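Local coordinates for Sca-family protein (PDB 4LQ8), which is the rickettsial antigen Sca4, represented here by its N-terminal head region, and is probably involved in cell adhesion, at residues T66-Q77 against L273-P281; A243-P251 against G299-T307. All coordinates share one frame; numbering follows the deposited sequence.

Contact 1 (T66-Q77 against L273-P281); sequences TKAVRETIIQPQ and LKEISSPKP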
loop_
_atom_site.group_PDB
_atom_site.type_symbol
_atom_site.label_atom_id
_atom_site.label_comp_id
_atom_site.label_asym_id
_atom_site.label_seq_id
_atom_site.Cartn_x
_atom_site.Cartn_y
_atom_site.Cartn_z
ATOM N N THR A 66 6.539 -11.340 -1.630
ATOM C CA THR A 66 6.950 -10.320 -0.662
ATOM C C THR A 66 8.244 -9.669 -1.146
ATOM O O THR A 66 8.321 -8.440 -1.175
ATOM C CB THR A 66 7.136 -10.944 0.712
ATOM O OG1 THR A 66 6.009 -11.766 1.016
ATOM C CG2 THR A 66 7.360 -9.901 1.810
ATOM N N LYS A 67 9.223 -10.496 -1.586
ATOM C CA LYS A 67 10.495 -10.005 -2.101
ATOM C C LYS A 67 10.279 -9.112 -3.348
ATOM O O LYS A 67 10.819 -8.012 -3.382
ATOM C CB LYS A 67 11.461 -11.163 -2.400
ATOM C CG LYS A 67 12.881 -10.669 -2.740
ATOM C CD LYS A 67 13.867 -11.804 -2.836
ATOM C CE LYS A 67 15.275 -11.333 -3.133
ATOM N NZ LYS A 67 16.251 -12.442 -3.026
ATOM N N ALA A 68 9.452 -9.556 -4.319
ATOM C CA ALA A 68 9.153 -8.782 -5.535
ATOM C C ALA A 68 8.519 -7.432 -5.203
ATOM O O ALA A 68 8.894 -6.422 -5.800
ATOM C CB ALA A 68 8.247 -9.565 -6.461
ATOM N N VAL A 69 7.585 -7.400 -4.237
ATOM C CA VAL A 69 6.944 -6.145 -3.832
ATOM C C VAL A 69 7.973 -5.203 -3.146
ATOM O O VAL A 69 7.938 -4.001 -3.383
ATOM C CB VAL A 69 5.637 -6.393 -3.012
ATOM C CG1 VAL A 69 5.088 -5.109 -2.385
ATOM C CG2 VAL A 69 4.576 -7.029 -3.912
ATOM N N ARG A 70 8.892 -5.737 -2.343
ATOM C CA ARG A 70 9.955 -4.906 -1.725
ATOM C C ARG A 70 10.876 -4.334 -2.798
ATOM O O ARG A 70 11.187 -3.147 -2.774
ATOM C CB ARG A 70 10.785 -5.740 -0.734
ATOM C CG ARG A 70 9.998 -6.063 0.526
ATOM C CD ARG A 70 10.685 -7.128 1.344
ATOM N NE ARG A 70 9.991 -7.256 2.619
ATOM C CZ ARG A 70 10.193 -8.223 3.509
ATOM N NH1 ARG A 70 11.101 -9.166 3.284
ATOM N NH2 ARG A 70 9.494 -8.255 4.631
ATOM N N GLU A 71 11.247 -5.165 -3.783
ATOM C CA GLU A 71 12.154 -4.767 -4.869
ATOM C C GLU A 71 11.562 -3.811 -5.884
ATOM O O GLU A 71 12.311 -3.043 -6.484
ATOM C CB GLU A 71 12.672 -5.996 -5.625
ATOM C CG GLU A 71 13.538 -6.896 -4.776
ATOM C CD GLU A 71 14.121 -8.084 -5.524
ATOM O OE1 GLU A 71 13.562 -8.471 -6.575
ATOM O OE2 GLU A 71 15.152 -8.619 -5.063
ATOM N N THR A 72 10.269 -3.919 -6.163
ATOM C CA THR A 72 9.645 -3.113 -7.222
ATOM C C THR A 72 8.833 -1.944 -6.699
ATOM O O THR A 72 8.636 -0.971 -7.432
ATOM C CB THR A 72 8.770 -3.987 -8.157
ATOM O OG1 THR A 72 7.589 -4.363 -7.450
ATOM C CG2 THR A 72 9.484 -5.208 -8.645
ATOM N N ILE A 73 8.337 -2.033 -5.462
ATOM C CA ILE A 73 7.531 -0.948 -4.894
ATOM C C ILE A 73 8.200 -0.270 -3.696
ATOM O O ILE A 73 8.481 0.933 -3.751
ATOM C CB ILE A 73 6.069 -1.422 -4.544
ATOM C CG1 ILE A 73 5.320 -2.054 -5.784
ATOM C CG2 ILE A 73 5.239 -0.293 -3.877
ATOM C CD1 ILE A 73 4.913 -1.030 -6.989
ATOM N N ILE A 74 8.370 -1.015 -2.572
ATOM C CA ILE A 74 8.821 -0.431 -1.299
ATOM C C ILE A 74 10.207 0.229 -1.394
ATOM O O ILE A 74 10.333 1.399 -1.027
ATOM C CB ILE A 74 8.715 -1.440 -0.127
ATOM C CG1 ILE A 74 7.231 -1.888 0.054
ATOM C CG2 ILE A 74 9.309 -0.864 1.184
ATOM C CD1 ILE A 74 7.040 -3.153 0.896
ATOM N N GLN A 75 11.233 -0.513 -1.826
ATOM C CA GLN A 75 12.596 0.024 -1.952
ATOM C C GLN A 75 12.672 1.154 -2.993
ATOM O O GLN A 75 13.156 2.218 -2.623
ATOM C CB GLN A 75 13.644 -1.090 -2.198
ATOM C CG GLN A 75 15.107 -0.617 -2.060
ATOM C CD GLN A 75 15.414 -0.148 -0.670
ATOM O OE1 GLN A 75 15.150 -0.840 0.325
ATOM N NE2 GLN A 75 15.913 1.068 -0.562
ATOM N N PRO A 76 12.131 1.038 -4.228
ATOM C CA PRO A 76 12.207 2.186 -5.166
ATOM C C PRO A 76 11.498 3.452 -4.682
ATOM O O PRO A 76 11.956 4.551 -5.002
ATOM C CB PRO A 76 11.567 1.639 -6.461
ATOM C CG PRO A 76 11.749 0.180 -6.377
ATOM C CD PRO A 76 11.543 -0.136 -4.911
ATOM N N GLN A 77 10.398 3.321 -3.917
ATOM C CA GLN A 77 9.704 4.491 -3.370
ATOM C C GLN A 77 10.647 5.231 -2.427
ATOM O O GLN A 77 10.768 6.455 -2.516
ATOM C CB GLN A 77 8.419 4.112 -2.635
ATOM C CG GLN A 77 7.279 3.736 -3.565
ATOM C CD GLN A 77 6.104 3.206 -2.779
ATOM O OE1 GLN A 77 6.239 2.623 -1.687
ATOM N NE2 GLN A 77 4.932 3.397 -3.318
ATOM N N LEU A 273 1.305 -11.514 8.903
ATOM C CA LEU A 273 1.435 -10.294 8.112
ATOM C C LEU A 273 2.880 -9.787 8.134
ATOM O O LEU A 273 3.373 -9.361 9.178
ATOM C CB LEU A 273 0.426 -9.239 8.579
ATOM C CG LEU A 273 0.410 -7.883 7.831
ATOM C CD1 LEU A 273 0.136 -8.056 6.318
ATOM C CD2 LEU A 273 -0.632 -6.961 8.454
ATOM N N LYS A 274 3.569 -9.875 6.979
ATOM C CA LYS A 274 4.985 -9.496 6.872
ATOM C C LYS A 274 5.192 -8.164 6.184
ATOM O O LYS A 274 6.222 -7.506 6.378
ATOM C CB LYS A 274 5.765 -10.595 6.083
ATOM C CG LYS A 274 5.724 -12.000 6.734
ATOM C CD LYS A 274 6.648 -12.122 7.932
ATOM C CE LYS A 274 6.525 -13.462 8.607
ATOM N NZ LYS A 274 7.406 -13.544 9.803
ATOM N N GLU A 275 4.255 -7.803 5.306
ATOM C CA GLU A 275 4.445 -6.607 4.492
ATOM C C GLU A 275 3.150 -6.133 3.921
ATOM O O GLU A 275 2.214 -6.911 3.745
ATOM C CB GLU A 275 5.394 -6.972 3.326
ATOM C CG GLU A 275 6.273 -5.850 2.819
ATOM C CD GLU A 275 7.189 -5.222 3.856
ATOM O OE1 GLU A 275 6.773 -4.222 4.470
ATOM O OE2 GLU A 275 8.306 -5.733 4.074
ATOM N N ILE A 276 3.103 -4.840 3.629
ATOM C CA ILE A 276 2.020 -4.176 2.914
ATOM C C ILE A 276 2.670 -3.220 1.924
ATOM O O ILE A 276 3.869 -2.934 2.035
ATOM C CB ILE A 276 0.982 -3.453 3.822
ATOM C CG1 ILE A 276 1.626 -2.239 4.591
ATOM C CG2 ILE A 276 0.246 -4.437 4.756
ATOM C CD1 ILE A 276 0.587 -1.300 5.307
ATOM N N SER A 277 1.897 -2.723 0.965
ATOM C CA SER A 277 2.375 -1.681 0.056
ATOM C C SER A 277 1.200 -0.902 -0.467
ATOM O O SER A 277 0.069 -1.395 -0.467
ATOM C CB SER A 277 3.199 -2.259 -1.099
ATOM O OG SER A 277 2.409 -2.646 -2.212
ATOM N N SER A 278 1.487 0.286 -0.983
ATOM C CA SER A 278 0.504 1.136 -1.631
ATOM C C SER A 278 1.232 2.220 -2.395
ATOM O O SER A 278 2.410 2.469 -2.107
ATOM C CB SER A 278 -0.424 1.758 -0.585
ATOM O OG SER A 278 0.161 2.880 0.052
ATOM N N PRO A 279 0.542 2.951 -3.303
ATOM C CA PRO A 279 1.146 4.179 -3.851
ATOM C C PRO A 279 1.450 5.148 -2.692
ATOM O O PRO A 279 0.730 5.137 -1.678
ATOM C CB PRO A 279 0.033 4.771 -4.736
ATOM C CG PRO A 279 -0.919 3.692 -4.926
ATOM C CD PRO A 279 -0.861 2.816 -3.739
ATOM N N LYS A 280 2.508 5.965 -2.834
ATOM C CA LYS A 280 2.944 6.904 -1.801
ATOM C C LYS A 280 3.104 8.338 -2.351
ATOM O O LYS A 280 3.441 8.478 -3.520
ATOM C CB LYS A 280 4.284 6.439 -1.133
ATOM C CG LYS A 280 4.183 5.159 -0.285
ATOM C CD LYS A 280 3.194 5.282 0.892
ATOM C CE LYS A 280 3.261 4.139 1.878
ATOM N NZ LYS A 280 2.542 2.933 1.398
ATOM N N PRO A 281 2.933 9.403 -1.532
ATOM C CA PRO A 281 2.484 9.381 -0.123
ATOM C C PRO A 281 0.995 8.976 -0.060
ATOM O O PRO A 281 0.222 9.279 -0.966
ATOM C CB PRO A 281 2.720 10.838 0.334
ATOM C CG PRO A 281 2.508 11.639 -0.908
ATOM C CD PRO A 281 3.090 10.792 -2.022
HETATM O O HOH W 1 8.443 -9.084 7.434
HETATM O O HOH W 2 4.378 0.920 -0.251
#

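Contact 2 (A243-P251 against G299-T307); sequences ALKADGTKP and GEIYTLAVT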
loop_
_atom_site.group_PDB
_atom_site.type_symbol
_atom_site.label_atom_id
_atom_site.label_comp_id
_atom_site.label_asym_id
_atom_site.label_seq_id
_atom_site.Cartn_x
_atom_site.Cartn_y
_atom_site.Cartn_z
ATOM N N ALA A 243 -7.353 0.161 -6.460
ATOM C CA ALA A 243 -7.832 1.484 -6.069
ATOM C C ALA A 243 -9.153 1.722 -6.802
ATOM O O ALA A 243 -9.335 1.199 -7.903
ATOM C CB ALA A 243 -6.818 2.530 -6.504
ATOM N N LEU A 244 -10.082 2.465 -6.200
ATOM C CA LEU A 244 -11.349 2.753 -6.872
ATOM C C LEU A 244 -11.383 4.218 -7.229
ATOM O O LEU A 244 -10.892 5.049 -6.455
ATOM C CB LEU A 244 -12.566 2.435 -5.976
ATOM C CG LEU A 244 -12.876 0.970 -5.682
ATOM C CD1 LEU A 244 -14.136 0.856 -4.846
ATOM C CD2 LEU A 244 -13.039 0.142 -6.965
ATOM N N LYS A 245 -12.044 4.551 -8.345
ATOM C CA LYS A 245 -12.252 5.937 -8.766
ATOM C C LYS A 245 -13.243 6.618 -7.805
ATOM O O LYS A 245 -13.879 5.923 -7.005
ATOM C CB LYS A 245 -12.772 5.985 -10.215
ATOM C CG LYS A 245 -11.788 5.383 -11.231
ATOM C CD LYS A 245 -12.098 5.813 -12.652
ATOM C CE LYS A 245 -13.146 4.975 -13.314
ATOM N NZ LYS A 245 -13.554 5.541 -14.628
ATOM N N ALA A 246 -13.396 7.962 -7.897
ATOM C CA ALA A 246 -14.306 8.749 -7.023
ATOM C C ALA A 246 -15.759 8.249 -7.001
ATOM O O ALA A 246 -16.435 8.430 -5.991
ATOM C CB ALA A 246 -14.269 10.232 -7.393
ATOM N N ASP A 247 -16.230 7.619 -8.097
ATOM C CA ASP A 247 -17.618 7.113 -8.185
ATOM C C ASP A 247 -17.713 5.617 -7.797
ATOM O O ASP A 247 -18.728 4.976 -8.055
ATOM C CB ASP A 247 -18.200 7.365 -9.603
ATOM C CG ASP A 247 -17.492 6.631 -10.753
ATOM O OD1 ASP A 247 -16.542 5.870 -10.485
ATOM O OD2 ASP A 247 -17.869 6.855 -11.925
ATOM N N GLY A 248 -16.634 5.079 -7.249
ATOM C CA GLY A 248 -16.574 3.692 -6.805
ATOM C C GLY A 248 -16.341 2.642 -7.875
ATOM O O GLY A 248 -16.453 1.452 -7.588
ATOM N N THR A 249 -16.013 3.047 -9.110
ATOM C CA THR A 249 -15.748 2.084 -10.192
ATOM C C THR A 249 -14.238 1.796 -10.303
ATOM O O THR A 249 -13.406 2.602 -9.871
ATOM C CB THR A 249 -16.333 2.557 -11.539
ATOM O OG1 THR A 249 -15.697 3.770 -11.907
ATOM C CG2 THR A 249 -17.833 2.765 -11.494
ATOM N N LYS A 250 -13.895 0.661 -10.911
ATOM C CA LYS A 250 -12.509 0.234 -11.073
ATOM C C LYS A 250 -11.806 1.001 -12.186
ATOM O O LYS A 250 -12.449 1.361 -13.169
ATOM C CB LYS A 250 -12.423 -1.294 -11.263
ATOM C CG LYS A 250 -12.890 -2.057 -10.007
ATOM C CD LYS A 250 -12.610 -3.552 -10.017
ATOM C CE LYS A 250 -13.584 -4.376 -10.823
ATOM N NZ LYS A 250 -13.134 -4.550 -12.228
ATOM N N PRO A 251 -10.505 1.336 -12.047
ATOM C CA PRO A 251 -9.830 2.042 -13.146
ATOM C C PRO A 251 -9.428 1.046 -14.237
ATOM O O PRO A 251 -9.581 -0.174 -14.050
ATOM C CB PRO A 251 -8.574 2.588 -12.467
ATOM C CG PRO A 251 -8.248 1.567 -11.420
ATOM C CD PRO A 251 -9.562 1.011 -10.953
ATOM N N GLY A 299 -3.153 12.645 -11.915
ATOM C CA GLY A 299 -4.103 13.754 -11.847
ATOM C C GLY A 299 -5.522 13.384 -11.430
ATOM O O GLY A 299 -6.399 14.250 -11.433
ATOM N N GLU A 300 -5.771 12.105 -11.048
ATOM C CA GLU A 300 -7.099 11.644 -10.620
ATOM C C GLU A 300 -7.047 11.176 -9.175
ATOM O O GLU A 300 -5.999 10.762 -8.690
ATOM C CB GLU A 300 -7.616 10.502 -11.517
ATOM C CG GLU A 300 -7.842 10.872 -12.978
ATOM C CD GLU A 300 -9.030 11.777 -13.238
ATOM O OE1 GLU A 300 -10.169 11.262 -13.263
ATOM O OE2 GLU A 300 -8.824 13.000 -13.411
ATOM N N ILE A 301 -8.195 11.189 -8.504
ATOM C CA ILE A 301 -8.332 10.740 -7.130
ATOM C C ILE A 301 -8.852 9.315 -7.100
ATOM O O ILE A 301 -9.784 8.982 -7.814
ATOM C CB ILE A 301 -9.201 11.723 -6.280
ATOM C CG1 ILE A 301 -8.468 13.086 -6.070
ATOM C CG2 ILE A 301 -9.638 11.095 -4.943
ATOM C CD1 ILE A 301 -7.277 13.111 -4.991
ATOM N N TYR A 302 -8.250 8.489 -6.260
ATOM C CA TYR A 302 -8.678 7.117 -6.046
ATOM C C TYR A 302 -8.681 6.876 -4.555
ATOM O O TYR A 302 -7.859 7.458 -3.850
ATOM C CB TYR A 302 -7.696 6.103 -6.677
ATOM C CG TYR A 302 -7.517 6.256 -8.165
ATOM C CD1 TYR A 302 -8.319 5.556 -9.059
ATOM C CD2 TYR A 302 -6.517 7.064 -8.686
ATOM C CE1 TYR A 302 -8.158 5.691 -10.437
ATOM C CE2 TYR A 302 -6.365 7.228 -10.060
ATOM C CZ TYR A 302 -7.170 6.519 -10.934
ATOM O OH TYR A 302 -7.007 6.682 -12.286
ATOM N N THR A 303 -9.564 5.984 -4.076
ATOM C CA THR A 303 -9.532 5.579 -2.680
ATOM C C THR A 303 -8.946 4.173 -2.666
ATOM O O THR A 303 -9.023 3.463 -3.676
ATOM C CB THR A 303 -10.915 5.632 -2.027
ATOM O OG1 THR A 303 -11.796 4.732 -2.715
ATOM C CG2 THR A 303 -11.496 7.049 -1.993
ATOM N N LEU A 304 -8.358 3.773 -1.533
ATOM C CA LEU A 304 -7.864 2.418 -1.351
ATOM C C LEU A 304 -8.803 1.747 -0.340
ATOM O O LEU A 304 -9.503 2.453 0.377
ATOM C CB LEU A 304 -6.380 2.386 -0.911
ATOM C CG LEU A 304 -5.362 3.069 -1.874
ATOM C CD1 LEU A 304 -3.975 2.928 -1.346
ATOM C CD2 LEU A 304 -5.344 2.390 -3.225
ATOM N N ALA A 305 -8.824 0.397 -0.280
ATOM C CA ALA A 305 -9.758 -0.362 0.564
ATOM C C ALA A 305 -9.299 -0.518 2.006
ATOM O O ALA A 305 -9.522 -1.556 2.615
ATOM C CB ALA A 305 -10.019 -1.727 -0.071
ATOM N N VAL A 306 -8.645 0.493 2.542
ATOM C CA VAL A 306 -8.098 0.435 3.900
ATOM C C VAL A 306 -8.379 1.744 4.652
ATOM O O VAL A 306 -8.199 2.842 4.105
ATOM C CB VAL A 306 -6.580 0.026 3.857
ATOM C CG1 VAL A 306 -5.661 1.150 3.333
ATOM C CG2 VAL A 306 -6.098 -0.515 5.199
ATOM N N THR A 307 -8.861 1.636 5.871
ATOM C CA THR A 307 -9.131 2.837 6.664
ATOM C C THR A 307 -7.855 3.183 7.416
ATOM O O THR A 307 -6.960 2.353 7.503
ATOM C CB THR A 307 -10.283 2.613 7.657
ATOM O OG1 THR A 307 -9.888 1.583 8.557
ATOM C CG2 THR A 307 -11.638 2.305 6.977
HETATM O O HOH W 3 -13.715 5.817 -4.197
HETATM O O HOH W 4 -11.612 9.318 -9.744
#

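Contact 1 (T66-Q77 against L273-P281)
Arg70 and Glu275 form the salt bridge of a buried helix-on-sheet contact, in which helix 64-90 packs across strand 271-277 of the mixed sheet near the centre of the chain. The axes of the local segments come within 9.1 Å and cross at 57°. Arg70 runs extended from CG to NE and meets the carboxylate side-on: NE and NH2 both donate to Glu275 OE2, at 2.7 and 2.8 Å. That oxygen lies in the guanidinium plane, yet the two flat groups are turned 73° apart, and Thr66 CG2 covers one face of the guanidinium. Lys274 and Glu275 together face His262 in a classic beta bulge. One helical turn on, Ile74 CD1 meets Glu275 CG at 3.4 Å, while Val69 CG1 and Ile73 CG2 both come down from the helix onto Ser277, whose hydroxyl bonds with Thr260 and Tyr149. At the far end Gln77 NE2 gives an almost straight bond (2.9 Å, 174°) to Ser278 O and a second to Glu145; a water joins Gln77 OE1 to Ser278 N and Lys280 NZ. Ser325 and Gln324 also donate to the Glu275 carboxylate, so its buried charge is probably well stabilised and the group held in one orientation.

Contact 2 (A243-P251 against G299-T307)
Ala243 enters the contact by packing its CB into the angle between two side chains of strand 300-304, 3.7 Å from Tyr302 CB and 3.6 Å from Leu304 CD2. Its CA also makes a CA-H...O contact with Thr303 O. Leu244 then forms the antiparallel hydrogen-bonded pair with Thr303: Leu244 N donates to Thr303 O and Thr303 N to Leu244 O, each at 2.9 Å. Lys245 sends its side chain alongside that of Tyr302, with CG 3.7 Å from CE1 of the ring; Leu244 O lies at the ring edge. In both residues CG sits beside the backbone N, anti to the carbonyl carbon (chi1 -62° and -60°), and the two chains point the same way. From here the strands part and water fills in: one molecule links Lys245 O to Thr303 OG1, another links Ala246 N to Ile301 O. Asp247 OD1 takes bonds from both OG1 and N of Thr249, the latter closing an Asx turn. Gly248, the last residue of the type I turn begun at Lys245, takes positive phi, and Lys245 N bonds to Thr249 O at 2.8 Å. Lys250 forms a salt bridge with Glu29, before Pro251 returns so that its CB reaches Tyr302 CE1 at 3.7 Å. This is a type I turn with a G1 bulge at the end of strand 236-245, where the branched mixed sheet also takes up strand 300-304.

How the contacts relate
Contacts 1 and 2 work on the same mixed sheet, with centres about 19 Å apart. Strand 258-265 joins them, pairing antiparallel with strand 271-277 of contact 1 and with strand 236-245 of contact 2. They also touch directly: Leu304 CD1 packs 3.8 Å from Ser278 CB and 3.9 Å from Pro279 CD, so the loop that follows strand 271-277 rests against the strand that pairs with 243-251. Their segments alternate along the chain, so neither contact is a separate local unit in sequence. The principle illustrated is a division of labour: contact 1 seats a helix on the sheet through side chains, whereas contact 2 joins strands within it through backbone bonds.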